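Local coordinates for outer membrane protein assembly factor BamA (Haemophilus ducreyi, PDB 4K3C) that probably serves, as part of the Bam complex, in assembling beta-barrel proteins and inserting them into the outer membrane, at residues 484-496 and 507-519. Residues are numbered along the deposited sequence; the frame is centred on the assembly and turned at random.
Sequences DYKRVRASAGIAL and FSYAKPIKKYAGD
With CG anti to its carbonyl carbon (chi1 -76°), Tyr516 swings its ring across to the 484-496 segment, while Arg489, bent at chi2 and chi3, brings its guanidinium up to both that ring and Asp519. CB of Arg487 lies over one ring face of Tyr516, a CH-pi contact of 4.3 Å to the centroid, and Val488 O sits at the ring's edge. Tyr516 CD1 in turn rests over a face of the Arg489 guanidinium, the two planes 44° apart. Asp519 meets NH1 of Arg489 at the guanidinium edge in a salt bridge, its carboxylate nearly coplanar, though OD2 is modelled too near a neighbour for the exact geometry to be trusted. Side-on, NE and NH2 of Arg489 both donate to Arg487 O, which helps fix the group's rotation; Leu398, Phe401 and Ile406 pack around its side chain. Further along, Ala490 O accepts from Ile513 N at 2.8 Å and from Lys514 N at 3.3 Å, both from the same face of its carbonyl plane. Beside this fork, CD1 of Ile513 reaches Ala490 CB at 3.5 Å. Beyond it, Ala492 N to Lys511 O (2.8 Å) and Lys511 N to Ala492 O (3.0 Å) form one hydrogen-bonded pair; in the next, Ile494 with Tyr509, the bond from Ile494 N is weak. Strands 489-500 and 503-512 form an antiparallel beta hairpin, flanked by strands 453-465 and 521-531 in the Omp85 transmembrane barrel wall and ending in a classic beta bulge, Ile513 and Lys514 opposite Ala490.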
# COMPACT_ATOMS: atom_id res chain seq x y z
N ASP A 484 12.01 -23.77 -21.47
CA ASP A 484 10.72 -24.43 -21.34
C ASP A 484 9.92 -23.90 -20.15
O ASP A 484 10.26 -24.15 -19.00
CB ASP A 484 10.90 -25.93 -21.21
CG ASP A 484 9.59 -26.67 -21.17
OD1 ASP A 484 8.60 -26.17 -21.76
OD2 ASP A 484 9.55 -27.76 -20.57
N TYR A 485 8.84 -23.17 -20.45
CA TYR A 485 7.96 -22.65 -19.41
C TYR A 485 7.31 -23.78 -18.58
O TYR A 485 6.83 -23.53 -17.48
CB TYR A 485 6.89 -21.72 -20.01
CG TYR A 485 5.59 -22.43 -20.34
CD1 TYR A 485 5.41 -23.04 -21.57
CD2 TYR A 485 4.56 -22.49 -19.41
CE1 TYR A 485 4.23 -23.69 -21.86
CE2 TYR A 485 3.38 -23.14 -19.69
CZ TYR A 485 3.21 -23.74 -20.92
OH TYR A 485 2.03 -24.41 -21.20
N LYS A 486 7.29 -25.00 -19.10
CA LYS A 486 6.59 -26.10 -18.42
C LYS A 486 7.35 -26.79 -17.27
O LYS A 486 6.86 -27.77 -16.69
CB LYS A 486 6.14 -27.16 -19.43
CG LYS A 486 5.50 -26.61 -20.67
CD LYS A 486 5.15 -27.70 -21.68
CE LYS A 486 6.38 -28.28 -22.37
NZ LYS A 486 7.02 -29.34 -21.54
N ARG A 487 8.54 -26.31 -16.92
CA ARG A 487 9.32 -26.95 -15.86
C ARG A 487 8.91 -26.36 -14.53
O ARG A 487 9.70 -25.87 -13.73
CB ARG A 487 10.81 -26.87 -16.13
CG ARG A 487 11.18 -27.70 -17.35
CD ARG A 487 12.63 -27.57 -17.77
NE ARG A 487 13.53 -28.00 -16.72
CZ ARG A 487 14.17 -27.16 -15.91
NH1 ARG A 487 14.98 -27.62 -14.97
NH2 ARG A 487 13.99 -25.86 -16.05
N VAL A 488 7.60 -26.44 -14.32
CA VAL A 488 6.94 -25.90 -13.16
C VAL A 488 7.23 -26.74 -11.91
O VAL A 488 7.28 -27.98 -11.97
CB VAL A 488 5.43 -25.88 -13.41
CG1 VAL A 488 4.73 -25.11 -12.33
CG2 VAL A 488 5.15 -25.26 -14.75
N ARG A 489 7.43 -26.05 -10.80
CA ARG A 489 7.56 -26.72 -9.53
C ARG A 489 6.42 -26.33 -8.66
O ARG A 489 5.78 -25.30 -8.88
CB ARG A 489 8.89 -26.37 -8.88
CG ARG A 489 10.04 -27.16 -9.46
CD ARG A 489 11.24 -26.31 -9.64
NE ARG A 489 11.41 -25.86 -11.01
CZ ARG A 489 12.61 -25.72 -11.59
NH1 ARG A 489 13.69 -26.03 -10.89
NH2 ARG A 489 12.72 -25.28 -12.83
N ALA A 490 6.15 -27.16 -7.66
CA ALA A 490 5.06 -26.89 -6.77
C ALA A 490 5.25 -27.60 -5.44
O ALA A 490 6.03 -28.53 -5.31
CB ALA A 490 3.79 -27.29 -7.41
N SER A 491 4.50 -27.15 -4.45
CA SER A 491 4.64 -27.69 -3.13
C SER A 491 3.32 -27.57 -2.40
O SER A 491 2.43 -26.83 -2.83
CB SER A 491 5.68 -26.88 -2.36
OG SER A 491 5.23 -25.55 -2.09
N ALA A 492 3.22 -28.29 -1.29
CA ALA A 492 2.05 -28.19 -0.43
C ALA A 492 2.45 -28.17 1.04
O ALA A 492 3.41 -28.85 1.44
CB ALA A 492 1.12 -29.31 -0.71
N GLY A 493 1.75 -27.39 1.86
CA GLY A 493 2.13 -27.34 3.25
C GLY A 493 1.14 -26.77 4.23
O GLY A 493 0.01 -26.45 3.87
N ILE A 494 1.59 -26.69 5.47
CA ILE A 494 0.93 -25.94 6.54
C ILE A 494 1.63 -24.59 6.66
O ILE A 494 2.81 -24.45 6.33
CB ILE A 494 1.06 -26.64 7.90
CG1 ILE A 494 0.81 -28.13 7.75
CG2 ILE A 494 0.08 -26.07 8.92
CD1 ILE A 494 -0.58 -28.45 7.29
N ALA A 495 0.92 -23.60 7.16
CA ALA A 495 1.48 -22.28 7.28
C ALA A 495 0.80 -21.61 8.45
O ALA A 495 -0.43 -21.57 8.53
CB ALA A 495 1.26 -21.49 5.99
N LEU A 496 1.60 -21.13 9.39
CA LEU A 496 1.06 -20.43 10.55
C LEU A 496 1.53 -19.02 10.47
O LEU A 496 2.68 -18.77 10.12
CB LEU A 496 1.56 -21.05 11.86
CG LEU A 496 0.75 -20.66 13.10
CD1 LEU A 496 0.69 -21.80 14.10
CD2 LEU A 496 1.30 -19.39 13.77
N PHE A 507 5.14 -18.70 9.92
CA PHE A 507 5.83 -19.96 9.72
C PHE A 507 5.26 -20.75 8.53
O PHE A 507 4.18 -20.46 8.01
CB PHE A 507 5.79 -20.78 11.01
CG PHE A 507 6.34 -20.04 12.20
CD1 PHE A 507 5.51 -19.24 12.98
CD2 PHE A 507 7.68 -20.14 12.53
CE1 PHE A 507 6.01 -18.55 14.08
CE2 PHE A 507 8.19 -19.46 13.63
CZ PHE A 507 7.36 -18.67 14.41
N SER A 508 6.02 -21.74 8.09
CA SER A 508 5.67 -22.53 6.94
C SER A 508 6.45 -23.81 7.06
O SER A 508 7.65 -23.79 7.34
CB SER A 508 6.08 -21.81 5.65
OG SER A 508 7.05 -22.56 4.93
N TYR A 509 5.77 -24.94 6.89
CA TYR A 509 6.45 -26.20 6.66
C TYR A 509 5.89 -26.66 5.35
O TYR A 509 4.68 -26.80 5.21
CB TYR A 509 6.13 -27.23 7.75
CG TYR A 509 7.05 -28.43 7.75
CD1 TYR A 509 7.27 -29.17 6.59
CD2 TYR A 509 7.71 -28.83 8.90
CE1 TYR A 509 8.11 -30.26 6.58
CE2 TYR A 509 8.54 -29.93 8.90
CZ TYR A 509 8.73 -30.64 7.74
OH TYR A 509 9.57 -31.74 7.72
N ALA A 510 6.75 -26.88 4.37
CA ALA A 510 6.23 -27.29 3.09
C ALA A 510 7.02 -28.44 2.53
O ALA A 510 8.24 -28.53 2.74
CB ALA A 510 6.18 -26.11 2.10
N LYS A 511 6.32 -29.33 1.85
CA LYS A 511 6.93 -30.44 1.17
C LYS A 511 6.67 -30.17 -0.31
O LYS A 511 5.61 -29.65 -0.67
CB LYS A 511 6.26 -31.73 1.62
CG LYS A 511 7.11 -32.97 1.47
CD LYS A 511 6.22 -34.22 1.37
CE LYS A 511 5.29 -34.17 0.15
NZ LYS A 511 4.66 -35.49 -0.14
N PRO A 512 7.65 -30.47 -1.17
CA PRO A 512 7.54 -30.36 -2.63
C PRO A 512 6.67 -31.46 -3.23
O PRO A 512 6.79 -32.60 -2.79
CB PRO A 512 8.98 -30.57 -3.12
CG PRO A 512 9.82 -30.32 -1.95
CD PRO A 512 9.04 -30.72 -0.75
N ILE A 513 5.84 -31.13 -4.21
CA ILE A 513 5.12 -32.15 -4.97
C ILE A 513 5.72 -32.33 -6.37
O ILE A 513 5.38 -33.26 -7.09
CB ILE A 513 3.58 -31.86 -5.10
CG1 ILE A 513 3.32 -30.86 -6.22
CG2 ILE A 513 2.99 -31.41 -3.78
CD1 ILE A 513 2.06 -30.07 -6.04
N LYS A 514 6.60 -31.41 -6.75
CA LYS A 514 7.28 -31.49 -8.03
C LYS A 514 8.57 -30.68 -7.94
O LYS A 514 8.54 -29.48 -7.65
CB LYS A 514 6.41 -30.94 -9.15
CG LYS A 514 6.38 -31.80 -10.41
CD LYS A 514 7.77 -32.07 -10.98
CE LYS A 514 7.76 -32.17 -12.50
NZ LYS A 514 7.31 -33.52 -12.97
N LYS A 515 9.70 -31.33 -8.14
CA LYS A 515 10.96 -30.62 -8.19
C LYS A 515 11.78 -31.08 -9.38
O LYS A 515 11.36 -31.93 -10.17
CB LYS A 515 11.76 -30.79 -6.90
CG LYS A 515 11.93 -32.24 -6.45
CD LYS A 515 12.73 -32.33 -5.17
CE LYS A 515 12.70 -33.74 -4.60
NZ LYS A 515 13.48 -33.85 -3.32
N TYR A 516 12.95 -30.50 -9.52
CA TYR A 516 13.83 -30.90 -10.59
C TYR A 516 15.17 -31.11 -9.93
O TYR A 516 15.40 -30.61 -8.82
CB TYR A 516 13.82 -29.84 -11.73
CG TYR A 516 12.56 -29.93 -12.58
CD1 TYR A 516 11.34 -29.49 -12.08
CD2 TYR A 516 12.57 -30.50 -13.84
CE1 TYR A 516 10.18 -29.60 -12.82
CE2 TYR A 516 11.41 -30.61 -14.59
CZ TYR A 516 10.22 -30.16 -14.07
OH TYR A 516 9.04 -30.26 -14.79
N ALA A 517 16.01 -31.93 -10.57
CA ALA A 517 17.36 -32.21 -10.11
C ALA A 517 18.04 -30.90 -9.81
O ALA A 517 17.98 -29.97 -10.62
CB ALA A 517 18.11 -32.93 -11.18
N GLY A 518 18.67 -30.81 -8.64
CA GLY A 518 19.49 -29.66 -8.28
C GLY A 518 18.75 -28.49 -7.67
O GLY A 518 19.34 -27.44 -7.40
N ASP A 519 17.44 -28.66 -7.47
CA ASP A 519 16.62 -27.65 -6.84
C ASP A 519 16.88 -27.57 -5.33
O ASP A 519 16.84 -28.59 -4.64
CB ASP A 519 15.15 -27.93 -7.12
CG ASP A 519 14.80 -27.65 -8.55
OD1 ASP A 519 15.73 -27.29 -9.31
OD2 ASP A 519 13.62 -27.79 -8.93